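Local coordinates for protein glucosamine kinase (PDB 6HWJ) that phosphorylates D-glucosamine at the expense of ATP to give D-glucosamine 6-phosphate, and acts more weakly on glucose, at residues 57-62 with 136-141; 110-115 with 122-127; 153-158 with 230-235; 335-340 with 399-404. All coordinates share one frame; numbering follows the deposited sequence.

Contact 1: 57-62 with 136-141; sequences RWTVPL and VRLPAE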
loop_
_atom_site.group_PDB
_atom_site.type_symbol
_atom_site.label_atom_id
_atom_site.label_comp_id
_atom_site.label_asym_id
_atom_site.label_seq_id
_atom_site.Cartn_x
_atom_site.Cartn_y
_atom_site.Cartn_z
ATOM N N ARG A 57 -8.085 -20.318 -3.787
ATOM C CA ARG A 57 -8.471 -19.698 -5.048
ATOM C C ARG A 57 -7.315 -18.893 -5.610
ATOM O O ARG A 57 -6.526 -18.307 -4.865
ATOM C CB ARG A 57 -9.679 -18.776 -4.890
ATOM C CG ARG A 57 -10.974 -19.483 -4.623
ATOM C CD ARG A 57 -12.158 -18.623 -5.086
ATOM N NE ARG A 57 -12.155 -17.289 -4.487
ATOM C CZ ARG A 57 -13.012 -16.324 -4.811
ATOM N NH1 ARG A 57 -12.932 -15.141 -4.219
ATOM N NH2 ARG A 57 -13.941 -16.537 -5.729
ATOM N N TRP A 58 -7.244 -18.841 -6.944
ATOM C CA TRP A 58 -6.105 -18.267 -7.633
ATOM C C TRP A 58 -6.544 -17.504 -8.877
ATOM O O TRP A 58 -7.445 -17.940 -9.591
ATOM C CB TRP A 58 -5.116 -19.371 -8.082
ATOM C CG TRP A 58 -4.727 -20.340 -7.005
ATOM C CD1 TRP A 58 -5.461 -21.411 -6.549
ATOM C CD2 TRP A 58 -3.507 -20.344 -6.267
ATOM N NE1 TRP A 58 -4.759 -22.076 -5.577
ATOM C CE2 TRP A 58 -3.561 -21.436 -5.378
ATOM C CE3 TRP A 58 -2.377 -19.517 -6.258
ATOM C CZ2 TRP A 58 -2.527 -21.724 -4.480
ATOM C CZ3 TRP A 58 -1.344 -19.819 -5.375
ATOM C CH2 TRP A 58 -1.429 -20.903 -4.503
ATOM N N THR A 59 -5.882 -16.390 -9.147
ATOM C CA THR A 59 -5.970 -15.722 -10.444
ATOM C C THR A 59 -4.897 -16.323 -11.330
ATOM O O THR A 59 -3.720 -16.311 -10.962
ATOM C CB THR A 59 -5.758 -14.215 -10.338
ATOM O OG1 THR A 59 -6.720 -13.661 -9.443
ATOM C CG2 THR A 59 -5.884 -13.533 -11.719
ATOM N N VAL A 60 -5.294 -16.828 -12.493
ATOM C CA VAL A 60 -4.327 -17.472 -13.372
ATOM C C VAL A 60 -4.445 -16.900 -14.775
ATOM O O VAL A 60 -5.487 -17.094 -15.422
ATOM C CB VAL A 60 -4.527 -18.998 -13.403
ATOM C CG1 VAL A 60 -3.361 -19.627 -14.154
ATOM C CG2 VAL A 60 -4.635 -19.566 -11.984
ATOM N N PRO A 61 -3.420 -16.206 -15.289
ATOM C CA PRO A 61 -3.410 -15.888 -16.716
ATOM C C PRO A 61 -3.122 -17.152 -17.498
ATOM O O PRO A 61 -2.146 -17.853 -17.226
ATOM C CB PRO A 61 -2.280 -14.851 -16.851
ATOM C CG PRO A 61 -1.317 -15.236 -15.767
ATOM C CD PRO A 61 -2.170 -15.784 -14.622
ATOM N N LEU A 62 -3.984 -17.453 -18.460
ATOM C CA LEU A 62 -3.942 -18.723 -19.152
ATOM C C LEU A 62 -3.702 -18.533 -20.642
ATOM O O LEU A 62 -4.160 -17.560 -21.259
ATOM C CB LEU A 62 -5.250 -19.504 -18.953
ATOM C CG LEU A 62 -5.505 -19.962 -17.521
ATOM C CD1 LEU A 62 -6.993 -20.260 -17.363
ATOM C CD2 LEU A 62 -4.672 -21.186 -17.168
ATOM N N VAL A 136 -2.456 -13.023 -7.568
ATOM C CA VAL A 136 -2.119 -14.446 -7.614
ATOM C C VAL A 136 -3.084 -15.181 -6.687
ATOM O O VAL A 136 -4.088 -15.757 -7.134
ATOM C CB VAL A 136 -0.653 -14.678 -7.228
ATOM C CG1 VAL A 136 -0.329 -16.170 -7.209
ATOM C CG2 VAL A 136 0.260 -13.952 -8.194
ATOM N N ARG A 137 -2.813 -15.140 -5.391
ATOM C CA ARG A 137 -3.711 -15.753 -4.415
ATOM C C ARG A 137 -4.881 -14.812 -4.159
ATOM O O ARG A 137 -4.693 -13.615 -3.957
ATOM C CB ARG A 137 -2.953 -16.057 -3.121
ATOM C CG ARG A 137 -3.774 -16.742 -2.052
ATOM C CD ARG A 137 -4.224 -18.128 -2.475
ATOM N NE ARG A 137 -4.943 -18.808 -1.397
ATOM C CZ ARG A 137 -4.361 -19.537 -0.446
ATOM N NH1 ARG A 137 -3.042 -19.689 -0.428
ATOM N NH2 ARG A 137 -5.103 -20.114 0.488
ATOM N N LEU A 138 -6.085 -15.353 -4.192
ATOM C CA LEU A 138 -7.297 -14.591 -3.924
ATOM C C LEU A 138 -7.871 -14.974 -2.563
ATOM O O LEU A 138 -7.616 -16.068 -2.053
ATOM C CB LEU A 138 -8.355 -14.868 -4.997
ATOM C CG LEU A 138 -7.988 -14.443 -6.427
ATOM C CD1 LEU A 138 -9.000 -14.991 -7.419
ATOM C CD2 LEU A 138 -7.880 -12.911 -6.524
ATOM N N PRO A 139 -8.686 -14.115 -1.965
ATOM C CA PRO A 139 -9.449 -14.534 -0.781
ATOM C C PRO A 139 -10.514 -15.557 -1.144
ATOM O O PRO A 139 -10.863 -15.751 -2.316
ATOM C CB PRO A 139 -10.074 -13.228 -0.272
ATOM C CG PRO A 139 -10.117 -12.329 -1.469
ATOM C CD PRO A 139 -8.922 -12.702 -2.324
ATOM N N ALA A 140 -11.023 -16.238 -0.112
ATOM C CA ALA A 140 -12.176 -17.107 -0.295
ATOM C C ALA A 140 -13.358 -16.302 -0.834
ATOM O O ALA A 140 -13.426 -15.083 -0.699
ATOM C CB ALA A 140 -12.559 -17.777 1.026
ATOM N N GLU A 141 -14.299 -17.004 -1.453
ATOM C CA GLU A 141 -15.424 -16.330 -2.095
ATOM C C GLU A 141 -16.232 -15.554 -1.064
ATOM O O GLU A 141 -16.562 -16.072 0.004
ATOM C CB GLU A 141 -16.311 -17.344 -2.815
ATOM C CG GLU A 141 -17.382 -16.717 -3.694
ATOM C CD GLU A 141 -18.119 -17.745 -4.537
ATOM O OE1 GLU A 141 -17.980 -18.960 -4.261
ATOM O OE2 GLU A 141 -18.832 -17.335 -5.479
#
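A short antiparallel pairing in the N-terminal sheet sets Trp-58, on strand 57-65, beside Arg-137, on the weakly bonded strand 137-138. Two backbone bonds flank this non-hydrogen-bonded pair. Thr-59 N donates to Val-136 O at 2.8 Å, in the carbonyl plane, whereas Leu-138 N reaches Arg-57 O at 3.1 Å in a nearly straight bond (175°) from above the carbonyl plane. The Arg-57 chain bends at chi3 (-55°), turning NE back toward the second segment. There Arg-57 NE and NH1 hold Pro-139 O side-on, at 3.0 and 2.9 Å, with the oxygen in the guanidinium plane. One face of this guanidinium lies against Glu-141 CA, and NH1 also forms a salt bridge with Glu-174, which helps fix its rotation. On the other side of the strand, Arg-137 CD sits over the six-membered ring of Trp-58, 4.2 Å from its centroid, a CH-pi contact by a poorly ordered side chain. Val-136 CG1 meets the ring edge at Trp-58 CE3, 4.0 Å away. The methyls of Leu-138 crowd Thr-59 OG1, with Leu-138 CD2 at 3.2 Å; this buried hydroxyl has no partner in the model. Trp-58 NE1 is bonded to Ser-52 OG. Leu-138 and Thr-59 both extend the contact to Leu-181 of strand 179-186 and to strand 45-51, so that the two N-terminal sheets meet here.

Contact 2: 110-115 with 122-127; sequences TGERGI and ESVIVG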
loop_
_atom_site.group_PDB
_atom_site.type_symbol
_atom_site.label_atom_id
_atom_site.label_comp_id
_atom_site.label_asym_id
_atom_site.label_seq_id
_atom_site.Cartn_x
_atom_site.Cartn_y
_atom_site.Cartn_z
ATOM N N THR A 110 1.573 -3.190 -27.280
ATOM C CA THR A 110 2.022 -4.557 -27.514
ATOM C C THR A 110 3.470 -4.704 -27.080
ATOM O O THR A 110 4.197 -3.727 -26.946
ATOM C CB THR A 110 1.904 -4.951 -29.003
ATOM O OG1 THR A 110 2.598 -3.986 -29.796
ATOM C CG2 THR A 110 0.449 -4.991 -29.441
ATOM N N GLY A 111 3.883 -5.944 -26.887
ATOM C CA GLY A 111 5.234 -6.246 -26.443
ATOM C C GLY A 111 5.290 -6.400 -24.935
ATOM O O GLY A 111 4.868 -5.503 -24.202
ATOM N N GLU A 112 5.794 -7.523 -24.457
ATOM C CA GLU A 112 5.775 -7.822 -23.037
ATOM C C GLU A 112 7.181 -8.031 -22.509
ATOM O O GLU A 112 8.035 -8.608 -23.194
ATOM C CB GLU A 112 4.939 -9.081 -22.748
ATOM C CG GLU A 112 3.469 -8.919 -23.045
ATOM C CD GLU A 112 2.671 -10.178 -22.773
ATOM O OE1 GLU A 112 3.293 -11.234 -22.485
ATOM O OE2 GLU A 112 1.432 -10.118 -22.857
ATOM N N ARG A 113 7.408 -7.576 -21.282
ATOM C CA ARG A 113 8.680 -7.782 -20.600
ATOM C C ARG A 113 8.402 -7.972 -19.118
ATOM O O ARG A 113 7.773 -7.116 -18.488
ATOM C CB ARG A 113 9.615 -6.592 -20.847
ATOM C CG ARG A 113 10.926 -6.659 -20.088
ATOM C CD ARG A 113 11.909 -5.589 -20.576
ATOM N NE ARG A 113 11.456 -4.225 -20.324
ATOM C CZ ARG A 113 11.647 -3.565 -19.181
ATOM N NH1 ARG A 113 11.220 -2.314 -19.053
ATOM N NH2 ARG A 113 12.261 -4.150 -18.163
ATOM N N GLY A 114 8.861 -9.092 -18.562
ATOM C CA GLY A 114 8.653 -9.354 -17.153
ATOM C C GLY A 114 9.620 -8.586 -16.276
ATOM O O GLY A 114 10.752 -8.297 -16.661
ATOM N N ILE A 115 9.153 -8.247 -15.071
ATOM C CA ILE A 115 9.968 -7.560 -14.074
ATOM C C ILE A 115 9.614 -8.124 -12.707
ATOM O O ILE A 115 8.467 -8.497 -12.447
ATOM C CB ILE A 115 9.773 -6.027 -14.073
ATOM C CG1 ILE A 115 8.294 -5.678 -13.969
ATOM C CG2 ILE A 115 10.400 -5.424 -15.317
ATOM C CD1 ILE A 115 8.041 -4.241 -13.555
ATOM N N GLU A 122 2.594 -10.917 -9.743
ATOM C CA GLU A 122 3.482 -10.906 -10.913
ATOM C C GLU A 122 3.203 -9.685 -11.767
ATOM O O GLU A 122 2.028 -9.397 -12.056
ATOM C CB GLU A 122 3.296 -12.177 -11.756
ATOM C CG GLU A 122 4.188 -12.202 -13.004
ATOM C CD GLU A 122 3.922 -13.398 -13.904
ATOM O OE1 GLU A 122 2.780 -13.872 -13.934
ATOM O OE2 GLU A 122 4.863 -13.859 -14.575
ATOM N N SER A 123 4.271 -9.007 -12.211
ATOM C CA SER A 123 4.156 -7.773 -12.988
ATOM C C SER A 123 4.795 -7.935 -14.358
ATOM O O SER A 123 5.910 -8.449 -14.477
ATOM C CB SER A 123 4.815 -6.590 -12.264
ATOM O OG SER A 123 4.067 -6.224 -11.117
ATOM N N VAL A 124 4.098 -7.440 -15.380
ATOM C CA VAL A 124 4.507 -7.530 -16.774
ATOM C C VAL A 124 4.418 -6.136 -17.386
ATOM O O VAL A 124 3.343 -5.511 -17.367
ATOM C CB VAL A 124 3.620 -8.507 -17.561
ATOM C CG1 VAL A 124 4.101 -8.600 -19.018
ATOM C CG2 VAL A 124 3.653 -9.884 -16.907
ATOM N N ILE A 125 5.525 -5.660 -17.932
ATOM C CA ILE A 125 5.551 -4.376 -18.632
ATOM C C ILE A 125 5.077 -4.588 -20.066
ATOM O O ILE A 125 5.566 -5.481 -20.773
ATOM C CB ILE A 125 6.961 -3.762 -18.600
ATOM C CG1 ILE A 125 7.431 -3.570 -17.167
ATOM C CG2 ILE A 125 6.964 -2.439 -19.342
ATOM C CD1 ILE A 125 8.886 -3.141 -17.045
ATOM N N VAL A 126 4.106 -3.796 -20.494
ATOM C CA VAL A 126 3.554 -3.917 -21.840
ATOM C C VAL A 126 3.783 -2.611 -22.583
ATOM O O VAL A 126 3.580 -1.519 -22.033
ATOM C CB VAL A 126 2.051 -4.283 -21.800
ATOM C CG1 VAL A 126 1.563 -4.676 -23.193
ATOM C CG2 VAL A 126 1.822 -5.428 -20.851
ATOM N N GLY A 127 4.227 -2.732 -23.836
ATOM C CA GLY A 127 4.526 -1.560 -24.651
ATOM C C GLY A 127 5.568 -0.631 -24.076
ATOM O O GLY A 127 5.663 0.528 -24.509
HETATM O O HOH W 1 6.706 -10.140 -11.104
#
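In Ile-115, CG2 stands anti to the carbonyl carbon, with CG1 between that carbon and the backbone N (chi1 52°); in Ile-125, chi2 (172°) carries CD1 outward, anti to CA. The side chains cross at about a right angle, and Ile-115 CG2 lies 3.2 Å from Ile-125 CD1, tighter than usual van der Waals contact. Ile-125 CD1 also sits over one face of the Arg-113 guanidinium, 3.5 Å from Arg-113 CZ and nearer still to NH1, which is salt-bridged to Glu-128. Arg-113 and Ile-125 form a hydrogen-bonded antiparallel pair: Arg-113 N to Ile-125 O is 2.8 Å, and Ile-125 N to Arg-113 O is 2.7 Å. Gly-127 N adds a bond to Gly-111 O at 2.9 Å. Toward Ser-123 the pairing slackens to a weak Ile-115 N to Ser-123 O bond, and a water bridges Ile-115 O and Ser-123 N. On the opposite face Glu-112 CB packs on Val-124 CG1. Here Ala-80 of helix 79-88 covers the hairpin, and backbone N atoms including Glu-81 N bind the Glu-112 carboxylate. Strand 112-115 edges the six-stranded sheet; beyond 123-126 lies 130-134, bearing Lys-133, an order consistent with eukaryotic-like kinases.

Contact 3: 153-158 with 230-235; sequences AALARG and HAALAA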
loop_
_atom_site.group_PDB
_atom_site.type_symbol
_atom_site.label_atom_id
_atom_site.label_comp_id
_atom_site.label_asym_id
_atom_site.label_seq_id
_atom_site.Cartn_x
_atom_site.Cartn_y
_atom_site.Cartn_z
ATOM N N ALA A 153 -9.773 3.081 -8.435
ATOM C CA ALA A 153 -10.956 3.576 -9.137
ATOM C C ALA A 153 -11.527 4.826 -8.472
ATOM O O ALA A 153 -11.881 5.801 -9.153
ATOM C CB ALA A 153 -12.019 2.474 -9.214
ATOM N N ALA A 154 -11.618 4.832 -7.142
ATOM C CA ALA A 154 -12.137 6.008 -6.459
ATOM C C ALA A 154 -11.270 7.228 -6.734
ATOM O O ALA A 154 -11.783 8.336 -6.953
ATOM C CB ALA A 154 -12.229 5.744 -4.946
ATOM N N LEU A 155 -9.951 7.053 -6.712
ATOM C CA LEU A 155 -9.048 8.166 -6.978
ATOM C C LEU A 155 -9.221 8.692 -8.406
ATOM O O LEU A 155 -9.362 9.901 -8.625
ATOM C CB LEU A 155 -7.600 7.711 -6.734
ATOM C CG LEU A 155 -7.299 7.408 -5.259
ATOM C CD1 LEU A 155 -5.985 6.655 -5.103
ATOM C CD2 LEU A 155 -7.267 8.704 -4.476
ATOM N N ALA A 156 -9.211 7.796 -9.391
ATOM C CA ALA A 156 -9.405 8.214 -10.779
ATOM C C ALA A 156 -10.731 8.945 -10.955
ATOM O O ALA A 156 -10.779 10.021 -11.554
ATOM C CB ALA A 156 -9.335 6.991 -11.703
ATOM N N ARG A 157 -11.822 8.377 -10.422
ATOM C CA ARG A 157 -13.125 9.025 -10.516
ATOM C C ARG A 157 -13.140 10.385 -9.842
ATOM O O ARG A 157 -13.914 11.277 -10.240
ATOM C CB ARG A 157 -14.210 8.135 -9.888
ATOM N N GLY A 158 -12.330 10.562 -8.806
ATOM C CA GLY A 158 -12.278 11.815 -8.103
ATOM C C GLY A 158 -11.331 12.842 -8.682
ATOM O O GLY A 158 -11.138 13.892 -8.064
ATOM N N HIS A 230 -7.253 11.883 0.104
ATOM C CA HIS A 230 -8.343 11.620 1.045
ATOM C C HIS A 230 -9.668 12.205 0.563
ATOM O O HIS A 230 -10.721 11.578 0.710
ATOM C CB HIS A 230 -7.992 12.167 2.430
ATOM C CG HIS A 230 -6.964 11.365 3.150
ATOM N ND1 HIS A 230 -6.241 11.864 4.214
ATOM C CD2 HIS A 230 -6.541 10.095 2.970
ATOM C CE1 HIS A 230 -5.419 10.930 4.650
ATOM N NE2 HIS A 230 -5.579 9.850 3.906
ATOM N N ALA A 231 -9.641 13.404 -0.009
ATOM C CA ALA A 231 -10.872 14.013 -0.496
ATOM C C ALA A 231 -11.533 13.136 -1.547
ATOM O O ALA A 231 -12.760 13.005 -1.575
ATOM C CB ALA A 231 -10.592 15.410 -1.056
ATOM N N ALA A 232 -10.737 12.529 -2.424
ATOM C CA ALA A 232 -11.288 11.659 -3.449
ATOM C C ALA A 232 -11.801 10.358 -2.848
ATOM O O ALA A 232 -12.878 9.883 -3.220
ATOM C CB ALA A 232 -10.224 11.346 -4.519
ATOM N N LEU A 233 -11.029 9.748 -1.946
ATOM C CA LEU A 233 -11.461 8.501 -1.328
ATOM C C LEU A 233 -12.715 8.718 -0.498
ATOM O O LEU A 233 -13.617 7.867 -0.475
ATOM C CB LEU A 233 -10.330 7.925 -0.474
ATOM C CG LEU A 233 -9.049 7.547 -1.202
ATOM C CD1 LEU A 233 -7.987 7.135 -0.215
ATOM C CD2 LEU A 233 -9.253 6.445 -2.255
ATOM N N ALA A 234 -12.809 9.858 0.178
ATOM C CA ALA A 234 -13.945 10.113 1.052
ATOM C C ALA A 234 -15.244 10.266 0.272
ATOM O O ALA A 234 -16.324 10.175 0.870
ATOM C CB ALA A 234 -13.703 11.369 1.897
ATOM N N ALA A 235 -15.172 10.486 -1.042
ATOM C CA ALA A 235 -16.382 10.573 -1.850
ATOM C C ALA A 235 -17.158 9.262 -1.880
ATOM O O ALA A 235 -18.360 9.271 -2.163
ATOM C CB ALA A 235 -16.025 10.993 -3.278
HETATM O O HOH W 2 -13.732 9.279 -5.810
#
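Leu-155 and Leu-233 interlock at the centre of a buried helix crossing. CD2 of Leu-233 lies 3.7 Å from both CG and CD2 of Leu-155, the two branched ends meeting aslant. The same Leu-233 methyl reaches Ala-154 CB at 4.1 Å. On the other flank, Ala-232 CB touches Leu-155 CD2 at 4.0 Å and Gly-158 CA at 4.2 Å. Both leucines carry CG anti to the carbonyl carbon (chi1 -67° and -62°), and their ends come nearer the facing helix than their CB atoms do. Gly-158, where the chain leaves helix 148-157, has no side chain; a CB there would collide with that of Ala-232. A water donates to Ala-232 O at 2.8 Å; its approach to Ala-154 O is too short to be trusted. Further out, Leu-155 rests on Met-163 and on Phe-318, which in sequence separates Asp-317 and Asp-319, two residues that bind magnesium; His-230, pointing away, is bonded to Tyr-380 and Asp-338. The axes of 153-157 and 230-234 pass 8.1 Å apart at 107°, a close, steep crossing. It joins helix 148-157, the first after the Lys-133 strand, to the long helix 212-234, consistent with lobe-to-lobe packing as in eukaryotic-like kinases.

Contact 4: 335-340 with 399-404; sequences AALDVV and TPLRYA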
loop_
_atom_site.group_PDB
_atom_site.type_symbol
_atom_site.label_atom_id
_atom_site.label_comp_id
_atom_site.label_asym_id
_atom_site.label_seq_id
_atom_site.Cartn_x
_atom_site.Cartn_y
_atom_site.Cartn_z
ATOM N N ALA A 335 -8.664 8.948 8.521
ATOM C CA ALA A 335 -7.714 9.605 7.631
ATOM C C ALA A 335 -6.441 9.994 8.373
ATOM O O ALA A 335 -5.343 9.957 7.793
ATOM C CB ALA A 335 -8.356 10.839 6.991
ATOM N N ALA A 336 -6.553 10.335 9.656
ATOM C CA ALA A 336 -5.374 10.692 10.424
ATOM C C ALA A 336 -4.355 9.562 10.471
ATOM O O ALA A 336 -3.168 9.817 10.712
ATOM C CB ALA A 336 -5.770 11.099 11.842
ATOM N N LEU A 337 -4.780 8.317 10.247
ATOM C CA LEU A 337 -3.831 7.218 10.187
ATOM C C LEU A 337 -2.819 7.416 9.059
ATOM O O LEU A 337 -1.607 7.249 9.258
ATOM C CB LEU A 337 -4.579 5.891 10.011
ATOM C CG LEU A 337 -3.663 4.674 9.857
ATOM C CD1 LEU A 337 -2.947 4.375 11.176
ATOM C CD2 LEU A 337 -4.465 3.437 9.400
ATOM N N ASP A 338 -3.293 7.762 7.855
ATOM C CA ASP A 338 -2.356 8.072 6.770
ATOM C C ASP A 338 -1.498 9.270 7.138
ATOM O O ASP A 338 -0.305 9.325 6.798
ATOM C CB ASP A 338 -3.086 8.364 5.458
ATOM C CG ASP A 338 -3.736 7.132 4.832
ATOM O OD1 ASP A 338 -3.346 5.980 5.138
ATOM O OD2 ASP A 338 -4.644 7.342 3.993
ATOM N N VAL A 339 -2.105 10.272 7.783
ATOM C CA VAL A 339 -1.377 11.493 8.133
ATOM C C VAL A 339 -0.191 11.156 9.021
ATOM O O VAL A 339 0.937 11.578 8.750
ATOM C CB VAL A 339 -2.314 12.504 8.811
ATOM C CG1 VAL A 339 -1.529 13.628 9.425
ATOM C CG2 VAL A 339 -3.342 13.041 7.818
ATOM N N VAL A 340 -0.425 10.369 10.084
ATOM C CA VAL A 340 0.659 10.062 11.005
ATOM C C VAL A 340 1.667 9.132 10.359
ATOM O O VAL A 340 2.858 9.181 10.681
ATOM C CB VAL A 340 0.132 9.465 12.328
ATOM C CG1 VAL A 340 -0.780 10.457 13.034
ATOM C CG2 VAL A 340 -0.554 8.125 12.101
ATOM N N THR A 399 -1.774 12.484 18.202
ATOM C CA THR A 399 -0.801 11.994 19.180
ATOM C C THR A 399 -0.934 10.494 19.425
ATOM O O THR A 399 0.074 9.783 19.321
ATOM C CB THR A 399 -0.913 12.790 20.470
ATOM O OG1 THR A 399 -0.731 14.181 20.170
ATOM C CG2 THR A 399 0.167 12.345 21.475
ATOM N N PRO A 400 -2.107 9.945 19.764
ATOM C CA PRO A 400 -2.161 8.489 19.991
ATOM C C PRO A 400 -1.715 7.665 18.796
ATOM O O PRO A 400 -0.989 6.683 18.978
ATOM C CB PRO A 400 -3.629 8.237 20.362
ATOM C CG PRO A 400 -4.383 9.462 19.961
ATOM C CD PRO A 400 -3.388 10.607 20.048
ATOM N N LEU A 401 -2.137 8.014 17.568
ATOM C CA LEU A 401 -1.747 7.216 16.412
ATOM C C LEU A 401 -0.265 7.386 16.085
ATOM O O LEU A 401 0.391 6.435 15.634
ATOM C CB LEU A 401 -2.597 7.582 15.205
ATOM C CG LEU A 401 -4.081 7.230 15.227
ATOM C CD1 LEU A 401 -4.705 7.476 13.845
ATOM C CD2 LEU A 401 -4.307 5.783 15.667
ATOM N N ARG A 402 0.289 8.578 16.299
ATOM C CA ARG A 402 1.717 8.759 16.054
ATOM C C ARG A 402 2.542 7.918 17.019
ATOM O O ARG A 402 3.480 7.224 16.609
ATOM C CB ARG A 402 2.092 10.237 16.149
ATOM C CG ARG A 402 3.580 10.500 16.033
ATOM C CD ARG A 402 4.150 10.052 14.668
ATOM N NE ARG A 402 5.597 10.236 14.628
ATOM C CZ ARG A 402 6.195 11.391 14.326
ATOM N NH1 ARG A 402 7.515 11.473 14.349
ATOM N NH2 ARG A 402 5.474 12.449 13.988
ATOM N N TYR A 403 2.192 7.947 18.312
ATOM C CA TYR A 403 2.902 7.117 19.265
ATOM C C TYR A 403 2.877 5.663 18.812
ATOM O O TYR A 403 3.897 4.976 18.853
ATOM C CB TYR A 403 2.289 7.268 20.666
ATOM C CG TYR A 403 2.597 8.581 21.373
ATOM C CD1 TYR A 403 3.444 9.528 20.808
ATOM C CD2 TYR A 403 2.051 8.861 22.623
ATOM C CE1 TYR A 403 3.727 10.725 21.470
ATOM C CE2 TYR A 403 2.336 10.039 23.285
ATOM C CZ TYR A 403 3.172 10.972 22.698
ATOM O OH TYR A 403 3.448 12.158 23.360
ATOM N N ALA A 404 1.710 5.178 18.371
ATOM C CA ALA A 404 1.594 3.786 17.946
ATOM C C ALA A 404 2.480 3.501 16.732
ATOM O O ALA A 404 3.005 2.390 16.588
ATOM C CB ALA A 404 0.139 3.465 17.624
#
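Arg-402, whose CB lies 4.2 Å from Val-340 CG1, carries a guanidinium gripped at all three nitrogens: NE by Glu-406, NH1 by Asp-347 and NH2 by Gln-373. The charge is thus matched beyond the two segments, and against Val-340 the arginine offers its backbone N and CB. Val-340 CG1 is 3.9 Å from Arg-402 N, and Val-340 CG2 is 3.8 Å from Leu-401 CB. The valine is set by CG1 standing anti to its own carbonyl carbon (chi1 -61°), and it crosses Leu-401 at about a right angle. Beyond that crossing, Leu-401 CD1 settles on the backbone of the other helix, 3.7 Å from Leu-337 N and 4.0 Å from Ala-336 C. The axes of 335-340 and 399-404 run 9.2 Å apart, inclined at 50°. Asp-338 points away from this interface and accepts bonds from the backbone N atoms of His-298 and Gly-299, next to Asp-300, which binds D-glucosamine. Helix 398-416 carries Glu-409, which also binds the sugar. Across the interface itself the meeting is apolar, methyls against methylene and backbone, so shape fit rather than charge joins the two helices; the charged groups of Arg-402 and Asp-338 are engaged elsewhere.

Overall arrangement
From the N terminus, contact 1 closes the first long loop, bringing 136-141 back to strand 57-65. Contact 2 is nested inside that loop as a local hairpin, and the two touch where Val-136 packs on Glu-122. Contact 3 opens only after contact 1 has closed, joining helix 148-157 to helix 212-234; contact 4 follows in series, uniting 335-340 with 399-404. None of the loops cross. Contacts 1 and 2 organise the N-terminal sheets, on the opposite side of the chain's centre from contact 4 in the helical C-terminal part. Contact 3 lies between, linked to contact 4 by a probable His-230 to Asp-338 hydrogen bond.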